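Local coordinates for VC0179-like protein (Escherichia coli, PDB 4XJ6) that probably joins two nucleoside triphosphates into a cyclic dinucleotide, acting as a bacterial homologue of cyclic GMP-AMP synthase, at residues 104-110 against 131-137; 45-49 against 100-105; 140-145 against 239-243. All coordinates share one frame. Residue numbers count along the deposited sequence, not the author numbering.

Contact 1. Residues 104-110 against 131-137; sequences QPRFWTQ and DDGTYMP. With MG (magnesium ion), chain B; MG (magnesium ion), chain C; GH3 (3'-deoxy-guanosine-5'-triphosphate), chain D; GH3 (3'-deoxy-guanosine-5'-triphosphate), chain E.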
loop_
_atom_site.group_PDB
_atom_site.type_symbol
_atom_site.label_atom_id
_atom_site.label_comp_id
_atom_site.label_asym_id
_atom_site.label_seq_id
_atom_site.Cartn_x
_atom_site.Cartn_y
_atom_site.Cartn_z
ATOM N N GLN A 104 14.414 1.727 -19.652
ATOM C CA GLN A 104 13.735 2.742 -18.858
ATOM C C GLN A 104 12.990 2.086 -17.699
ATOM O O GLN A 104 12.587 0.928 -17.799
ATOM C CB GLN A 104 12.755 3.549 -19.717
ATOM C CG GLN A 104 13.398 4.631 -20.566
ATOM C CD GLN A 104 12.486 5.830 -20.755
ATOM O OE1 GLN A 104 12.490 6.760 -19.946
ATOM N NE2 GLN A 104 11.697 5.813 -21.822
ATOM N N PRO A 105 12.810 2.823 -16.591
ATOM C CA PRO A 105 11.991 2.299 -15.494
ATOM C C PRO A 105 10.527 2.150 -15.899
ATOM O O PRO A 105 10.024 2.964 -16.675
ATOM C CB PRO A 105 12.150 3.359 -14.399
ATOM C CG PRO A 105 12.529 4.603 -15.124
ATOM C CD PRO A 105 13.377 4.145 -16.274
ATOM N N ARG A 106 9.859 1.120 -15.394
ATOM C CA ARG A 106 8.428 0.961 -15.622
ATOM C C ARG A 106 7.673 1.243 -14.329
ATOM O O ARG A 106 8.245 1.166 -13.242
ATOM C CB ARG A 106 8.106 -0.443 -16.137
ATOM C CG ARG A 106 7.863 -0.523 -17.639
ATOM C CD ARG A 106 9.149 -0.332 -18.434
ATOM N NE ARG A 106 8.922 -0.486 -19.868
ATOM C CZ ARG A 106 9.887 -0.510 -20.782
ATOM N NH1 ARG A 106 11.160 -0.395 -20.418
ATOM N NH2 ARG A 106 9.583 -0.655 -22.065
ATOM N N PHE A 107 6.393 1.578 -14.447
ATOM C CA PHE A 107 5.584 1.907 -13.279
ATOM C C PHE A 107 4.267 1.141 -13.286
ATOM O O PHE A 107 3.521 1.178 -14.263
ATOM C CB PHE A 107 5.314 3.412 -13.218
ATOM C CG PHE A 107 6.557 4.252 -13.255
ATOM C CD1 PHE A 107 7.261 4.524 -12.093
ATOM C CD2 PHE A 107 7.020 4.773 -14.451
ATOM C CE1 PHE A 107 8.402 5.296 -12.125
ATOM C CE2 PHE A 107 8.161 5.548 -14.488
ATOM C CZ PHE A 107 8.853 5.811 -13.324
ATOM N N TRP A 108 3.996 0.440 -12.189
ATOM C CA TRP A 108 2.751 -0.299 -12.030
ATOM C C TRP A 108 2.246 -0.179 -10.600
ATOM O O TRP A 108 2.984 -0.425 -9.647
ATOM C CB TRP A 108 2.932 -1.773 -12.408
ATOM C CG TRP A 108 3.190 -1.987 -13.870
ATOM C CD1 TRP A 108 2.366 -1.648 -14.902
ATOM C CD2 TRP A 108 4.344 -2.599 -14.461
ATOM N NE1 TRP A 108 2.938 -2.003 -16.100
ATOM C CE2 TRP A 108 4.154 -2.590 -15.857
ATOM C CE3 TRP A 108 5.523 -3.154 -13.948
ATOM C CZ2 TRP A 108 5.090 -3.110 -16.745
ATOM C CZ3 TRP A 108 6.455 -3.669 -14.832
ATOM C CH2 TRP A 108 6.232 -3.644 -16.216
ATOM N N THR A 109 0.981 0.201 -10.460
ATOM C CA THR A 109 0.368 0.366 -9.150
ATOM C C THR A 109 -0.003 -0.982 -8.534
ATOM O O THR A 109 -0.565 -1.853 -9.199
ATOM C CB THR A 109 -0.888 1.255 -9.233
ATOM O OG1 THR A 109 -0.549 2.504 -9.848
ATOM C CG2 THR A 109 -1.454 1.520 -7.849
ATOM N N GLN A 110 0.330 -1.152 -7.258
ATOM C CA GLN A 110 -0.092 -2.324 -6.505
ATOM C C GLN A 110 -1.042 -1.876 -5.398
ATOM O O GLN A 110 -1.264 -0.682 -5.214
ATOM C CB GLN A 110 1.119 -3.062 -5.926
ATOM C CG GLN A 110 1.787 -2.327 -4.780
ATOM C CD GLN A 110 3.202 -2.795 -4.520
ATOM O OE1 GLN A 110 4.054 -2.756 -5.408
ATOM N NE2 GLN A 110 3.463 -3.235 -3.296
ATOM N N ASP A 131 0.057 2.910 -3.861
ATOM C CA ASP A 131 1.275 2.116 -3.912
ATOM C C ASP A 131 1.730 1.949 -5.355
ATOM O O ASP A 131 1.382 0.970 -6.012
ATOM C CB ASP A 131 1.058 0.751 -3.265
ATOM C CG ASP A 131 0.446 0.851 -1.887
ATOM O OD1 ASP A 131 1.175 1.201 -0.936
ATOM O OD2 ASP A 131 -0.766 0.578 -1.753
ATOM N N ASP A 132 2.501 2.910 -5.849
ATOM C CA ASP A 132 2.982 2.863 -7.225
ATOM C C ASP A 132 4.457 2.466 -7.269
ATOM O O ASP A 132 5.336 3.256 -6.928
ATOM C CB ASP A 132 2.778 4.211 -7.915
ATOM C CG ASP A 132 2.805 4.095 -9.427
ATOM O OD1 ASP A 132 2.202 3.136 -9.958
ATOM O OD2 ASP A 132 3.427 4.956 -10.084
ATOM N N GLY A 133 4.724 1.236 -7.694
ATOM C CA GLY A 133 6.079 0.719 -7.718
ATOM C C GLY A 133 6.866 1.117 -8.950
ATOM O O GLY A 133 6.309 1.266 -10.037
ATOM N N THR A 134 8.172 1.293 -8.771
ATOM C CA THR A 134 9.079 1.552 -9.884
ATOM C C THR A 134 9.862 0.283 -10.211
ATOM O O THR A 134 10.507 -0.300 -9.340
ATOM C CB THR A 134 10.050 2.698 -9.566
ATOM O OG1 THR A 134 9.301 3.875 -9.245
ATOM C CG2 THR A 134 10.970 2.975 -10.751
ATOM N N TYR A 135 9.794 -0.142 -11.468
ATOM C CA TYR A 135 10.429 -1.384 -11.894
ATOM C C TYR A 135 11.567 -1.122 -12.876
ATOM O O TYR A 135 11.380 -0.444 -13.885
ATOM C CB TYR A 135 9.402 -2.317 -12.536
ATOM C CG TYR A 135 8.309 -2.799 -11.608
ATOM C CD1 TYR A 135 7.282 -1.954 -11.207
ATOM C CD2 TYR A 135 8.288 -4.112 -11.159
ATOM C CE1 TYR A 135 6.279 -2.397 -10.368
ATOM C CE2 TYR A 135 7.290 -4.564 -10.320
ATOM C CZ TYR A 135 6.287 -3.705 -9.930
ATOM O OH TYR A 135 5.288 -4.147 -9.096
ATOM N N MET A 136 12.742 -1.667 -12.586
ATOM C CA MET A 136 13.877 -1.520 -13.488
ATOM C C MET A 136 14.241 -2.849 -14.138
ATOM O O MET A 136 14.694 -3.772 -13.462
ATOM C CB MET A 136 15.092 -0.961 -12.747
ATOM C CG MET A 136 16.290 -0.686 -13.646
ATOM S SD MET A 136 15.926 0.528 -14.927
ATOM C CE MET A 136 17.442 0.492 -15.878
ATOM N N PRO A 137 14.036 -2.953 -15.459
ATOM C CA PRO A 137 14.467 -4.123 -16.229
ATOM C C PRO A 137 15.989 -4.257 -16.238
ATOM O O PRO A 137 16.694 -3.294 -16.538
ATOM C CB PRO A 137 13.929 -3.838 -17.637
ATOM C CG PRO A 137 12.846 -2.831 -17.441
ATOM C CD PRO A 137 13.294 -1.992 -16.289
HETATM MG MG MG B . -2.013 0.771 -0.083
HETATM MG MG MG C . 1.080 1.981 1.140
HETATM P PG GH3 D . -4.651 0.406 1.854
HETATM O O1G GH3 D . -4.839 0.455 3.350
HETATM O O2G GH3 D . -3.318 0.996 1.464
HETATM O O3G GH3 D . -5.743 1.204 1.187
HETATM O O3B GH3 D . -4.740 -1.137 1.403
HETATM P PB GH3 D . -3.593 -1.856 0.524
HETATM O O1B GH3 D . -4.186 -3.042 -0.194
HETATM O O2B GH3 D . -2.996 -0.924 -0.500
HETATM O O3A GH3 D . -2.507 -2.369 1.603
HETATM P PA GH3 D . -1.017 -1.771 1.703
HETATM O O1A GH3 D . -0.529 -1.908 3.127
HETATM O O2A GH3 D . -0.951 -0.336 1.246
HETATM O "O5'" GH3 D . -0.109 -2.677 0.730
HETATM C "C5'" GH3 D . -0.110 -2.481 -0.665
HETATM C "C4'" GH3 D . 0.497 -3.701 -1.343
HETATM O "O4'" GH3 D . 1.735 -4.006 -0.735
HETATM C "C3'" GH3 D . -0.359 -4.949 -1.227
HETATM C "C2'" GH3 D . 0.662 -6.064 -1.157
HETATM O "O2'" GH3 D . 0.877 -6.598 -2.442
HETATM C "C1'" GH3 D . 1.937 -5.403 -0.660
HETATM N N9 GH3 D . 2.134 -5.758 0.752
HETATM C C8 GH3 D . 1.898 -4.928 1.817
HETATM N N7 GH3 D . 2.196 -5.591 2.960
HETATM C C5 GH3 D . 2.629 -6.832 2.630
HETATM C C6 GH3 D . 3.060 -7.907 3.396
HETATM O O6 GH3 D . 3.094 -7.815 4.621
HETATM N N1 GH3 D . 3.449 -9.074 2.777
HETATM C C2 GH3 D . 3.412 -9.174 1.403
HETATM N N2 GH3 D . 3.791 -10.306 0.811
HETATM N N3 GH3 D . 2.982 -8.103 0.648
HETATM C C4 GH3 D . 2.596 -6.950 1.246
HETATM O O3A GH3 E . 4.307 0.800 5.860
HETATM P PA GH3 E . 5.250 -0.405 5.364
HETATM O O1A GH3 E . 4.641 -1.713 5.807
HETATM O O2A GH3 E . 6.671 -0.261 5.860
HETATM O "O5'" GH3 E . 5.179 -0.313 3.758
HETATM C "C5'" GH3 E . 4.109 0.356 3.128
HETATM C "C4'" GH3 E . 4.174 0.097 1.631
HETATM O "O4'" GH3 E . 5.255 -0.765 1.350
HETATM C "C3'" GH3 E . 2.939 -0.585 1.068
HETATM C "C2'" GH3 E . 3.492 -1.445 -0.059
HETATM O "O2'" GH3 E . 3.377 -0.769 -1.289
HETATM C "C1'" GH3 E . 4.963 -1.635 0.270
HETATM N N9 GH3 E . 5.167 -2.999 0.779
HETATM C C8 GH3 E . 5.141 -3.327 2.110
HETATM N N7 GH3 E . 5.374 -4.649 2.227
HETATM C C5 GH3 E . 5.561 -5.165 0.992
HETATM C C6 GH3 E . 5.832 -6.457 0.568
HETATM O O6 GH3 E . 5.938 -7.362 1.395
HETATM N N1 GH3 E . 5.977 -6.718 -0.776
HETATM C C2 GH3 E . 5.853 -5.692 -1.689
HETATM N N2 GH3 E . 5.996 -5.957 -2.988
HETATM N N3 GH3 E . 5.582 -4.404 -1.258
HETATM C C4 GH3 E . 5.437 -4.141 0.064
HETATM O O HOH W 1 3.788 -2.370 -8.001
HETATM O O HOH W 2 -2.566 1.442 -3.902
HETATM O O HOH W 3 -3.407 1.617 -1.455
HETATM O O HOH W 4 0.954 1.266 3.091
#
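Strand 106-110 runs antiparallel to residues 131-137, their axes 148° apart and 4.5 Å at closest approach. R106 and Y135 form a hydrogen-bonded pair, R106 N to Y135 O and Y135 N to R106 O both measuring 2.7 Å. W108 and G133 pair likewise but more loosely, with W108 N to G133 O at 3.3 Å and G133 N to W108 O at 3.1 Å. The two strands belong to the mixed sheet of the nucleotidyltransferase domain, and D131 occupies its two-metal site: OD2 lies 2.1 Å from one magnesium and OD1 2.2 Å from the other, with D129 and D191 completing the protein carboxylates. The face bearing D131 also carries Q110, whose NE2 donates to O4' of the chain D nucleotide (3.2 Å) and OE1 bonds Y195 OH, and a T-shaped stack of W108's edge on Y135's face (six-membered ring centroids 5.0 Å apart). The other face carries F107, T134 and a T109 OG1 to D132 OD1 hydrogen bond of 2.8 Å; T109 OG1 also hydrogen-bonds R34 and D132 salt-bridges R38, both of helix 24-57.

Contact 2. Residues 45-49 against 100-105; sequences FQEAR and FIKFQP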
loop_
_atom_site.group_PDB
_atom_site.type_symbol
_atom_site.label_atom_id
_atom_site.label_comp_id
_atom_site.label_asym_id
_atom_site.label_seq_id
_atom_site.Cartn_x
_atom_site.Cartn_y
_atom_site.Cartn_z
ATOM N N PHE A 45 15.868 9.070 -13.622
ATOM C CA PHE A 45 16.506 7.908 -14.226
ATOM C C PHE A 45 17.187 8.276 -15.539
ATOM O O PHE A 45 18.285 7.804 -15.823
ATOM C CB PHE A 45 15.482 6.789 -14.451
ATOM C CG PHE A 45 15.429 5.781 -13.339
ATOM C CD1 PHE A 45 14.827 6.089 -12.129
ATOM C CD2 PHE A 45 15.974 4.518 -13.509
ATOM C CE1 PHE A 45 14.777 5.157 -11.108
ATOM C CE2 PHE A 45 15.924 3.584 -12.490
ATOM C CZ PHE A 45 15.325 3.905 -11.289
ATOM N N GLN A 46 16.535 9.123 -16.334
ATOM C CA GLN A 46 17.109 9.583 -17.595
ATOM C C GLN A 46 18.371 10.403 -17.359
ATOM O O GLN A 46 19.386 10.207 -18.030
ATOM C CB GLN A 46 16.094 10.411 -18.386
ATOM C CG GLN A 46 16.683 11.086 -19.619
ATOM C CD GLN A 46 15.657 11.871 -20.417
ATOM O OE1 GLN A 46 14.824 11.294 -21.116
ATOM N NE2 GLN A 46 15.717 13.195 -20.318
ATOM N N GLU A 47 18.296 11.325 -16.403
ATOM C CA GLU A 47 19.436 12.162 -16.042
ATOM C C GLU A 47 20.602 11.314 -15.554
ATOM O O GLU A 47 21.757 11.569 -15.898
ATOM C CB GLU A 47 19.037 13.179 -14.968
ATOM C CG GLU A 47 18.084 14.260 -15.455
ATOM C CD GLU A 47 17.626 15.179 -14.340
ATOM O OE1 GLU A 47 17.548 14.719 -13.181
ATOM O OE2 GLU A 47 17.348 16.364 -14.623
ATOM N N ALA A 48 20.289 10.302 -14.751
ATOM C CA ALA A 48 21.301 9.394 -14.229
ATOM C C ALA A 48 21.896 8.542 -15.345
ATOM O O ALA A 48 23.102 8.304 -15.377
ATOM C CB ALA A 48 20.709 8.511 -13.141
ATOM N N ARG A 49 21.039 8.093 -16.259
ATOM C CA ARG A 49 21.467 7.276 -17.391
ATOM C C ARG A 49 22.436 8.034 -18.286
ATOM O O ARG A 49 23.433 7.477 -18.743
ATOM C CB ARG A 49 20.262 6.806 -18.210
ATOM C CG ARG A 49 19.535 5.612 -17.615
ATOM C CD ARG A 49 18.461 5.104 -18.557
ATOM N NE ARG A 49 17.412 6.090 -18.781
ATOM C CZ ARG A 49 16.574 6.056 -19.809
ATOM N NH1 ARG A 49 16.671 5.087 -20.711
ATOM N NH2 ARG A 49 15.646 6.993 -19.940
ATOM N N PHE A 100 21.452 -0.583 -17.269
ATOM C CA PHE A 100 20.978 0.698 -16.769
ATOM C C PHE A 100 20.733 1.680 -17.909
ATOM O O PHE A 100 19.720 2.368 -17.935
ATOM C CB PHE A 100 21.980 1.277 -15.768
ATOM C CG PHE A 100 21.509 2.535 -15.093
ATOM C CD1 PHE A 100 20.399 2.519 -14.267
ATOM C CD2 PHE A 100 22.185 3.729 -15.276
ATOM C CE1 PHE A 100 19.964 3.671 -13.644
ATOM C CE2 PHE A 100 21.757 4.885 -14.656
ATOM C CZ PHE A 100 20.645 4.858 -13.838
ATOM N N ILE A 101 21.663 1.717 -18.856
ATOM C CA ILE A 101 21.591 2.628 -19.992
ATOM C C ILE A 101 20.511 2.213 -20.995
ATOM O O ILE A 101 19.854 3.059 -21.607
ATOM C CB ILE A 101 22.962 2.711 -20.710
ATOM C CG1 ILE A 101 24.006 3.324 -19.779
ATOM C CG2 ILE A 101 22.869 3.507 -22.004
ATOM C CD1 ILE A 101 25.411 3.242 -20.323
ATOM N N LYS A 102 20.313 0.907 -21.141
ATOM C CA LYS A 102 19.423 0.377 -22.172
ATOM C C LYS A 102 17.934 0.491 -21.837
ATOM O O LYS A 102 17.121 0.792 -22.711
ATOM C CB LYS A 102 19.773 -1.088 -22.456
ATOM C CG LYS A 102 18.879 -1.757 -23.491
ATOM C CD LYS A 102 19.352 -3.165 -23.814
ATOM C CE LYS A 102 18.368 -3.872 -24.732
ATOM N NZ LYS A 102 18.157 -3.126 -26.004
ATOM N N PHE A 103 17.574 0.252 -20.581
ATOM C CA PHE A 103 16.165 0.157 -20.210
ATOM C C PHE A 103 15.663 1.344 -19.400
ATOM O O PHE A 103 16.386 1.901 -18.578
ATOM C CB PHE A 103 15.918 -1.134 -19.428
ATOM C CG PHE A 103 16.290 -2.374 -20.183
ATOM C CD1 PHE A 103 15.421 -2.922 -21.113
ATOM C CD2 PHE A 103 17.510 -2.988 -19.970
ATOM C CE1 PHE A 103 15.763 -4.063 -21.813
ATOM C CE2 PHE A 103 17.858 -4.128 -20.665
ATOM C CZ PHE A 103 16.985 -4.666 -21.588
ATOM N N GLN A 104 14.414 1.727 -19.652
ATOM C CA GLN A 104 13.735 2.742 -18.858
ATOM C C GLN A 104 12.990 2.086 -17.699
ATOM O O GLN A 104 12.587 0.928 -17.799
ATOM C CB GLN A 104 12.755 3.549 -19.717
ATOM C CG GLN A 104 13.398 4.631 -20.566
ATOM C CD GLN A 104 12.486 5.830 -20.755
ATOM O OE1 GLN A 104 12.490 6.760 -19.946
ATOM N NE2 GLN A 104 11.697 5.813 -21.822
ATOM N N PRO A 105 12.810 2.823 -16.591
ATOM C CA PRO A 105 11.991 2.299 -15.494
ATOM C C PRO A 105 10.527 2.150 -15.899
ATOM O O PRO A 105 10.024 2.964 -16.675
ATOM C CB PRO A 105 12.150 3.359 -14.399
ATOM C CG PRO A 105 12.529 4.603 -15.124
ATOM C CD PRO A 105 13.377 4.145 -16.274
#
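F45 opens the contact from the long helix 24-57. Its CA-to-CB bond points toward residues 100-105, and P105 lies over one face of its ring in a CH-pi contact, CG of P105 being 4.0 Å from the F45 centroid. The ring also touches F100, with F45 CD2 4.1 Å from F100 CE1. One turn further on, A48 presents only a methyl group, yet its CB reaches F100 CZ at 3.7 Å, near the plane of that ring. R49, whose backbone N bonds to F45 O at 2.8 Å as the helix proceeds, buries the largest area here. Its aliphatic part crosses one face of F100, placing CG 4.0 Å from the ring centroid in a second CH-pi contact, and CD comes within 3.1 Å of F100 O. The guanidinium lies beside the last residues of helix 94-102, with the carbonyls of F100 and I101 at its edge and Q104 CA over one face. F103 is the first residue to leave helical geometry, and residues 103-105 lead on to strand 106-110. The contact is mainly aromatic and aliphatic packing at a helix-to-strand junction, with the R49 guanidinium among backbone carbonyls: F45, A48 and F100 all meet L155 of helix 149-166, while F45 and F100 also rest on M136 of strand 128-138.

Contact 3. Residues 140-145 against 239-243; sequences VFESEP and DKVNL. With GH3 (3'-deoxy-guanosine-5'-triphosphate), chain E.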
loop_
_atom_site.group_PDB
_atom_site.type_symbol
_atom_site.label_atom_id
_atom_site.label_comp_id
_atom_site.label_asym_id
_atom_site.label_seq_id
_atom_site.Cartn_x
_atom_site.Cartn_y
_atom_site.Cartn_z
ATOM N N VAL A 140 18.951 -10.290 -14.078
ATOM C CA VAL A 140 18.717 -10.782 -12.726
ATOM C C VAL A 140 19.268 -12.194 -12.577
ATOM O O VAL A 140 18.709 -13.157 -13.105
ATOM C CB VAL A 140 17.220 -10.769 -12.357
ATOM C CG1 VAL A 140 16.990 -11.452 -11.009
ATOM C CG2 VAL A 140 16.694 -9.338 -12.340
ATOM N N PHE A 141 20.376 -12.308 -11.857
ATOM C CA PHE A 141 21.009 -13.598 -11.638
ATOM C C PHE A 141 20.231 -14.412 -10.610
ATOM O O PHE A 141 19.265 -13.923 -10.020
ATOM C CB PHE A 141 22.455 -13.410 -11.184
ATOM C CG PHE A 141 23.285 -12.587 -12.129
ATOM C CD1 PHE A 141 23.674 -13.096 -13.357
ATOM C CD2 PHE A 141 23.688 -11.307 -11.782
ATOM C CE1 PHE A 141 24.443 -12.342 -14.226
ATOM C CE2 PHE A 141 24.456 -10.548 -12.645
ATOM C CZ PHE A 141 24.834 -11.066 -13.868
ATOM N N GLU A 142 20.653 -15.655 -10.401
ATOM C CA GLU A 142 19.989 -16.543 -9.452
ATOM C C GLU A 142 20.142 -16.027 -8.026
ATOM O O GLU A 142 19.287 -16.256 -7.173
ATOM C CB GLU A 142 20.554 -17.963 -9.561
ATOM C CG GLU A 142 20.370 -18.610 -10.921
ATOM C CD GLU A 142 18.912 -18.790 -11.277
ATOM O OE1 GLU A 142 18.126 -19.163 -10.380
ATOM O OE2 GLU A 142 18.551 -18.553 -12.448
ATOM N N SER A 143 21.241 -15.323 -7.783
ATOM C CA SER A 143 21.550 -14.815 -6.452
ATOM C C SER A 143 20.947 -13.438 -6.178
ATOM O O SER A 143 20.444 -13.186 -5.082
ATOM C CB SER A 143 23.066 -14.755 -6.254
ATOM O OG SER A 143 23.658 -13.855 -7.172
ATOM N N GLU A 144 21.005 -12.552 -7.169
ATOM C CA GLU A 144 20.580 -11.166 -6.988
ATOM C C GLU A 144 20.480 -10.413 -8.316
ATOM O O GLU A 144 20.987 -10.879 -9.335
ATOM C CB GLU A 144 21.555 -10.439 -6.058
ATOM C CG GLU A 144 22.973 -10.382 -6.588
ATOM C CD GLU A 144 23.927 -9.737 -5.609
ATOM O OE1 GLU A 144 23.487 -9.394 -4.492
ATOM O OE2 GLU A 144 25.116 -9.572 -5.952
ATOM N N PRO A 145 19.810 -9.248 -8.310
ATOM C CA PRO A 145 19.836 -8.351 -9.472
ATOM C C PRO A 145 21.250 -7.850 -9.762
ATOM O O PRO A 145 22.090 -7.856 -8.860
ATOM C CB PRO A 145 18.919 -7.201 -9.046
ATOM C CG PRO A 145 17.997 -7.811 -8.054
ATOM C CD PRO A 145 18.815 -8.819 -7.311
ATOM N N ASP A 239 9.132 -15.133 -9.406
ATOM C CA ASP A 239 10.273 -15.591 -8.622
ATOM C C ASP A 239 11.508 -14.731 -8.867
ATOM O O ASP A 239 12.570 -14.973 -8.291
ATOM C CB ASP A 239 10.581 -17.055 -8.942
ATOM C CG ASP A 239 10.783 -17.297 -10.425
ATOM O OD1 ASP A 239 9.790 -17.594 -11.123
ATOM O OD2 ASP A 239 11.935 -17.193 -10.895
ATOM N N LYS A 240 11.364 -13.724 -9.721
ATOM C CA LYS A 240 12.477 -12.854 -10.067
ATOM C C LYS A 240 12.141 -11.385 -9.841
ATOM O O LYS A 240 12.942 -10.503 -10.154
ATOM C CB LYS A 240 12.886 -13.078 -11.520
ATOM C CG LYS A 240 13.448 -14.457 -11.819
ATOM C CD LYS A 240 14.948 -14.511 -11.591
ATOM C CE LYS A 240 15.544 -15.793 -12.149
ATOM N NZ LYS A 240 17.033 -15.780 -12.105
ATOM N N VAL A 241 10.948 -11.126 -9.310
ATOM C CA VAL A 241 10.553 -9.768 -8.958
ATOM C C VAL A 241 11.159 -9.398 -7.609
ATOM O O VAL A 241 10.615 -9.736 -6.558
ATOM C CB VAL A 241 9.018 -9.606 -8.904
ATOM C CG1 VAL A 241 8.649 -8.168 -8.566
ATOM C CG2 VAL A 241 8.388 -10.022 -10.223
ATOM N N ASN A 242 12.293 -8.707 -7.651
ATOM C CA ASN A 242 13.040 -8.382 -6.442
ATOM C C ASN A 242 12.722 -6.999 -5.877
ATOM O O ASN A 242 12.842 -5.988 -6.569
ATOM C CB ASN A 242 14.540 -8.494 -6.714
ATOM C CG ASN A 242 15.017 -9.934 -6.766
ATOM O OD1 ASN A 242 15.553 -10.456 -5.789
ATOM N ND2 ASN A 242 14.811 -10.589 -7.904
ATOM N N LEU A 243 12.321 -6.964 -4.610
ATOM C CA LEU A 243 12.061 -5.708 -3.916
ATOM C C LEU A 243 13.324 -5.209 -3.221
ATOM O O LEU A 243 13.963 -5.948 -2.470
ATOM C CB LEU A 243 10.933 -5.880 -2.897
ATOM C CG LEU A 243 10.517 -4.650 -2.091
ATOM C CD1 LEU A 243 10.010 -3.564 -3.028
ATOM C CD2 LEU A 243 9.465 -5.020 -1.048
HETATM O O3A GH3 E . 4.307 0.800 5.860
HETATM P PA GH3 E . 5.250 -0.405 5.364
HETATM O O1A GH3 E . 4.641 -1.713 5.807
HETATM O O2A GH3 E . 6.671 -0.261 5.860
HETATM O "O5'" GH3 E . 5.179 -0.313 3.758
HETATM C "C5'" GH3 E . 4.109 0.356 3.128
HETATM C "C4'" GH3 E . 4.174 0.097 1.631
HETATM O "O4'" GH3 E . 5.255 -0.765 1.350
HETATM C "C3'" GH3 E . 2.939 -0.585 1.068
HETATM C "C2'" GH3 E . 3.492 -1.445 -0.059
HETATM O "O2'" GH3 E . 3.377 -0.769 -1.289
HETATM C "C1'" GH3 E . 4.963 -1.635 0.270
HETATM N N9 GH3 E . 5.167 -2.999 0.779
HETATM C C8 GH3 E . 5.141 -3.327 2.110
HETATM N N7 GH3 E . 5.374 -4.649 2.227
HETATM C C5 GH3 E . 5.561 -5.165 0.992
HETATM C C6 GH3 E . 5.832 -6.457 0.568
HETATM O O6 GH3 E . 5.938 -7.362 1.395
HETATM N N1 GH3 E . 5.977 -6.718 -0.776
HETATM C C2 GH3 E . 5.853 -5.692 -1.689
HETATM N N2 GH3 E . 5.996 -5.957 -2.988
HETATM N N3 GH3 E . 5.582 -4.404 -1.258
HETATM C C4 GH3 E . 5.437 -4.141 0.064
#
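The loop between strand 128-138 and helix 149-166 of the nucleotidyltransferase fold packs here against residues leading into strand 242-244, a member of the same mixed sheet. V140 points its CA-to-CB bond toward the other segment, and in its t rotamer CG1 sits 3.7 Å from K240 CD and 3.9 Å from N242 ND2. K240 has the most telling conformation: chi1 and chi2 are both m, which bends the chain near its root, after which chi3 and chi4 are t and carry the amine straight out to the loop. There NZ donates to V140 O at 3.3 Å and forms a salt bridge with E142, the weak bond from K240 NZ to E142 OE2 measuring 3.2 Å. The CA-to-CB bond of E142 points away from residues 239-243, but chi1 and chi2, again both m, fold its carboxylate back to the lysine. Within the loop, F141 N bonds to E144 O at 3.0 Å, and E144 is held by a salt bridge to R251. P145 approaches through its ring, with CG 3.8 Å from N242 CB, and also touches A196 and W252. N242, with chi1 m, turns its amide back along its own segment, where ND2 makes a weak 2.9 Å bond to K240 O. One residue on, L243 takes no part in this interface; with chi1 t and chi2 p its CD2 lies 3.7 Å from C2 of the guanine of the chain E nucleotide.

In the fold
Contact 1 is the buried one: strand pairing, with its D131 end at the metals and nucleotides. Contacts 2 and 3 are partly buried and lie farther from the chain's centre. Contact 2 leads directly into contact 1, sharing Q104 and P105, and the two touch where M136 packs against F45, F100 and F103; contact 1 rests on backbone hydrogen bonding, contact 2 on aromatic and aliphatic packing against helix 24-57. Contact 3 reaches the same sheet through strand 242-244, combining the polar contacts of one lysine with V140 and P145 packing, and meets contact 1 through V241 against Y135. Both touch the chain E nucleotide, contact 1 through D131, contact 3 through L243. Contacts 2 and 3 do not meet, their nearest atoms being about 9 Å apart.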